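Local structure of galectin (Xenopus laevis, 3WUD) at residues N59-N64 with Q107-P112. The protein binds beta-galactosides such as lactose and probably laminin, as a proto-type galectin of frog skin closely related to galectin-1. Sequence-based numbering, arbitrary orientation.
Sequences NKIICN and QEFNFP. With GAL (beta-D-galactopyranose), chain B.
Strands 60-64 and 108-112, which bring I61, C63 and N64 up against F109 and F111, run in roughly the same direction, 29° apart, with their axes 8.6 Å from each other at closest approach. That spacing is too wide for backbone pairing: the two belong to opposite sheets of the galectin beta-sandwich, and what joins them is side-chain packing in the buried interior. C63 sits at the middle of it and touches both phenylalanines of the facing strand. Its SG lies at the edge of the F109 ring, near the ring plane, 3.6 Å from F109 CE1, a sulfur-aromatic contact. The second ring is met by carbon, C63 CB lying 3.6 Å from F111 CE1, with SG farther off and oblique to that ring. Two residues earlier, I61 reaches F109 with its CD1 methyl, which approaches F109 CE2 obliquely at 4.1 Å; F109 thus takes I61 and C63 at different corners of one ring, while F48 of strand 43-51 packs against all three residues. With CG anti to its backbone N (chi1 -172°), F111 extends toward the other strand until F111 CZ is 3.4 Å from N64 C, and its tip rests on main chain. P112 CD lies above one face of the same ring, offset toward its rim. Alternation along the strand explains how a core contact adjoins the sugar site: the CB bonds of I61 and C63 point into the sandwich, whereas that of N64 turns away, toward the glycan pocket that includes W71 and E74. There N64 ND2 is also hydrogen-bonded to G72 O, and it donates to O6 of the bound galactose a nearly straight hydrogen bond of 2.9 Å, with an angle of 172° at the hydrogen.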
ATOM      1  N   ASN A  59      -9.051  15.357 -21.005  1.00 21.13           N
ATOM      2  CA  ASN A  59      -8.073  16.040 -20.183  1.00 22.10           C
ATOM      3  C   ASN A  59      -8.636  16.916 -19.089  1.00 21.03           C
ATOM      4  O   ASN A  59      -8.246  18.092 -18.951  1.00 18.55           O
ATOM      5  CB  ASN A  59      -7.040  16.796 -21.070  1.00 24.62           C
ATOM      6  CG  ASN A  59      -6.306  15.852 -22.056  1.00 24.96           C
ATOM      7  OD1 ASN A  59      -6.412  14.629 -21.992  1.00 27.87           O
ATOM      8  ND2 ASN A  59      -5.565  16.441 -22.968  1.00 25.41           N
ATOM      9  N   LYS A  60      -9.563  16.318 -18.293  1.00 17.51           N
ATOM     10  CA  LYS A  60     -10.076  17.011 -17.117  1.00 19.08           C
ATOM     11  C   LYS A  60      -9.846  16.076 -15.954  1.00 14.47           C
ATOM     12  O   LYS A  60      -9.894  14.887 -16.117  1.00 18.54           O
ATOM     13  CB  LYS A  60     -11.586  17.252 -17.206  1.00 19.64           C
ATOM     14  CG  LYS A  60     -12.052  17.987 -18.481  1.00 22.24           C
ATOM     15  CD  LYS A  60     -11.680  19.432 -18.387  1.00 20.67           C
ATOM     16  CE  LYS A  60     -12.138  20.201 -19.639  1.00 22.45           C
ATOM     17  NZ  LYS A  60     -11.073  20.069 -20.671  1.00 22.26           N
ATOM     18  N   ILE A  61      -9.724  16.630 -14.766  1.00 16.47           N
ATOM     19  CA  ILE A  61      -9.803  15.854 -13.576  1.00 15.84           C
ATOM     20  C   ILE A  61     -11.234  16.022 -12.983  1.00 15.39           C
ATOM     21  O   ILE A  61     -11.645  17.164 -12.635  1.00 16.47           O
ATOM     22  CB  ILE A  61      -8.808  16.293 -12.518  1.00 14.69           C
ATOM     23  CG1 ILE A  61      -7.367  16.230 -13.057  1.00 15.94           C
ATOM     24  CG2 ILE A  61      -8.961  15.393 -11.304  1.00 18.92           C
ATOM     25  CD1 ILE A  61      -6.360  16.735 -12.068  1.00 15.84           C
ATOM     26  N   ILE A  62     -11.931  14.901 -12.816  1.00 14.74           N
ATOM     27  CA  ILE A  62     -13.252  14.982 -12.152  1.00 15.64           C
ATOM     28  C   ILE A  62     -12.994  14.491 -10.743  1.00 14.22           C
ATOM     29  O   ILE A  62     -12.344  13.461 -10.579  1.00 13.97           O
ATOM     30  CB  ILE A  62     -14.220  14.051 -12.836  1.00 16.26           C
ATOM     31  CG1 ILE A  62     -14.743  14.685 -14.120  1.00 20.16           C
ATOM     32  CG2 ILE A  62     -15.429  13.749 -11.935  1.00 17.53           C
ATOM     33  CD1 ILE A  62     -13.751  15.397 -15.014  1.00 22.44           C
ATOM     34  N   CYS A  63     -13.380  15.251  -9.712  1.00 15.06           N
ATOM     35  CA  CYS A  63     -13.362  14.733  -8.336  1.00 15.45           C
ATOM     36  C   CYS A  63     -14.789  14.662  -7.800  1.00 14.29           C
ATOM     37  O   CYS A  63     -15.681  15.450  -8.166  1.00 15.10           O
ATOM     38  CB  CYS A  63     -12.569  15.654  -7.441  1.00 14.28           C
ATOM     39  SG  CYS A  63     -10.783  15.644  -7.877  1.00 19.42           S
ATOM     40  N   ASN A  64     -15.018  13.706  -6.922  1.00 13.25           N
ATOM     41  CA  ASN A  64     -16.277  13.628  -6.237  1.00 13.39           C
ATOM     42  C   ASN A  64     -16.108  12.904  -4.917  1.00 13.24           C
ATOM     43  O   ASN A  64     -15.064  12.370  -4.629  1.00 18.32           O
ATOM     44  CB  ASN A  64     -17.275  12.840  -7.107  1.00 13.14           C
ATOM     45  CG  ASN A  64     -18.736  13.247  -6.833  1.00 13.53           C
ATOM     46  OD1 ASN A  64     -19.060  13.791  -5.832  1.00 11.90           O
ATOM     47  ND2 ASN A  64     -19.623  12.866  -7.691  1.00 13.38           N
ATOM     48  N   GLN A 107       1.072  22.244  -9.364  1.00 20.64           N
ATOM     49  CA  GLN A 107      -0.309  22.710  -9.296  1.00 20.42           C
ATOM     50  C   GLN A 107      -1.015  21.973  -8.199  1.00 19.13           C
ATOM     51  O   GLN A 107      -0.725  20.825  -7.991  1.00 17.75           O
ATOM     52  CB  GLN A 107      -0.993  22.494 -10.640  1.00 26.28           C
ATOM     53  CG  GLN A 107      -0.330  23.357 -11.695  1.00 32.10           C
ATOM     54  CD  GLN A 107      -1.337  23.902 -12.685  1.00 38.55           C
ATOM     55  OE1 GLN A 107      -2.086  24.858 -12.383  1.00 40.51           O
ATOM     56  NE2 GLN A 107      -1.363  23.295 -13.876  1.00 42.66           N
ATOM     57  N   GLU A 108      -1.927  22.658  -7.519  1.00 21.22           N
ATOM     58  CA  GLU A 108      -2.610  22.126  -6.350  1.00 23.72           C
ATOM     59  C   GLU A 108      -4.077  22.569  -6.387  1.00 26.40           C
ATOM     60  O   GLU A 108      -4.370  23.692  -6.863  1.00 27.17           O
ATOM     61  CB  GLU A 108      -2.045  22.763  -5.095  1.00 27.02           C
ATOM     62  CG  GLU A 108      -0.649  22.375  -4.674  1.00 32.06           C
ATOM     63  CD  GLU A 108      -0.188  23.239  -3.512  1.00 37.95           C
ATOM     64  OE1 GLU A 108      -1.006  24.082  -3.073  1.00 41.01           O
ATOM     65  OE2 GLU A 108       0.949  23.055  -3.027  1.00 43.49           O
ATOM     66  N   PHE A 109      -4.982  21.794  -5.775  1.00 21.33           N
ATOM     67  CA  PHE A 109      -6.342  22.281  -5.596  0.50 19.97           C
ATOM     68  C   PHE A 109      -6.918  21.608  -4.385  1.00 21.70           C
ATOM     69  O   PHE A 109      -6.357  20.630  -3.901  1.00 21.70           O
ATOM     70  CB  PHE A 109      -7.171  22.041  -6.872  1.00 21.49           C
ATOM     71  CG  PHE A 109      -7.424  20.568  -7.193  1.00 19.26           C
ATOM     72  CD1 PHE A 109      -8.526  19.875  -6.649  1.00 18.79           C
ATOM     73  CD2 PHE A 109      -6.578  19.885  -8.067  1.00 19.65           C
ATOM     74  CE1 PHE A 109      -8.731  18.520  -6.980  1.00 19.38           C
ATOM     75  CE2 PHE A 109      -6.830  18.553  -8.426  1.00 19.59           C
ATOM     76  CZ  PHE A 109      -7.878  17.863  -7.845  1.00 19.81           C
ATOM     77  N   ASN A 110      -7.968  22.182  -3.820  1.00 21.27           N
ATOM     78  CA  ASN A 110      -8.572  21.636  -2.624  1.00 22.54           C
ATOM     79  C   ASN A 110      -9.891  21.045  -2.992  1.00 19.53           C
ATOM     80  O   ASN A 110     -10.596  21.565  -3.848  1.00 18.90           O
ATOM     81  CB  ASN A 110      -8.832  22.706  -1.558  1.00 25.66           C
ATOM     82  CG  ASN A 110      -7.566  23.389  -1.107  1.00 26.22           C
ATOM     83  OD1 ASN A 110      -6.547  22.758  -0.926  1.00 23.77           O
ATOM     84  ND2 ASN A 110      -7.635  24.690  -0.977  1.00 29.37           N
ATOM     85  N   PHE A 111     -10.278  20.069  -2.220  1.00 17.97           N
ATOM     86  CA  PHE A 111     -11.548  19.370  -2.335  1.00 17.95           C
ATOM     87  C   PHE A 111     -12.199  19.279  -0.962  1.00 18.83           C
ATOM     88  O   PHE A 111     -11.605  18.808  -0.034  1.00 17.87           O
ATOM     89  CB  PHE A 111     -11.353  17.954  -2.951  1.00 18.75           C
ATOM     90  CG  PHE A 111     -12.656  17.256  -3.280  1.00 16.97           C
ATOM     91  CD1 PHE A 111     -13.380  17.584  -4.424  1.00 16.65           C
ATOM     92  CD2 PHE A 111     -13.138  16.243  -2.452  1.00 16.09           C
ATOM     93  CE1 PHE A 111     -14.576  16.952  -4.707  1.00 17.65           C
ATOM     94  CE2 PHE A 111     -14.375  15.631  -2.711  1.00 16.54           C
ATOM     95  CZ  PHE A 111     -15.077  15.986  -3.851  1.00 15.28           C
ATOM     96  N   PRO A 112     -13.447  19.706  -0.845  1.00 19.51           N
ATOM     97  CA  PRO A 112     -14.035  19.751   0.461  0.50 17.71           C
ATOM     98  C   PRO A 112     -14.319  18.381   1.073  1.00 18.62           C
ATOM     99  O   PRO A 112     -14.638  17.414   0.384  1.00 16.50           O
ATOM    100  CB  PRO A 112     -15.315  20.534   0.212  1.00 22.19           C
ATOM    101  CG  PRO A 112     -15.690  20.252  -1.166  1.00 20.92           C
ATOM    102  CD  PRO A 112     -14.390  20.120  -1.890  1.00 20.94           C
TER
HETATM  103  C1  GAL B   2     -19.341   8.936 -13.220  1.00 17.14           C
HETATM  104  C2  GAL B   2     -18.427   7.732 -13.396  1.00 19.74           C
HETATM  105  C3  GAL B   2     -17.896   7.167 -12.079  1.00 16.22           C
HETATM  106  C4  GAL B   2     -17.346   8.328 -11.240  1.00 17.27           C
HETATM  107  C5  GAL B   2     -18.392   9.449 -11.160  1.00 15.40           C
HETATM  108  C6  GAL B   2     -17.974  10.670 -10.370  1.00 14.87           C
HETATM  109  O2  GAL B   2     -19.141   6.683 -14.036  1.00 19.09           O
HETATM  110  O3  GAL B   2     -16.969   6.131 -12.350  1.00 17.40           O
HETATM  111  O4  GAL B   2     -16.146   8.838 -11.838  1.00 16.75           O
HETATM  112  O5  GAL B   2     -18.758   9.966 -12.446  1.00 15.01           O
HETATM  113  O6  GAL B   2     -18.966  11.676 -10.302  1.00 16.76           O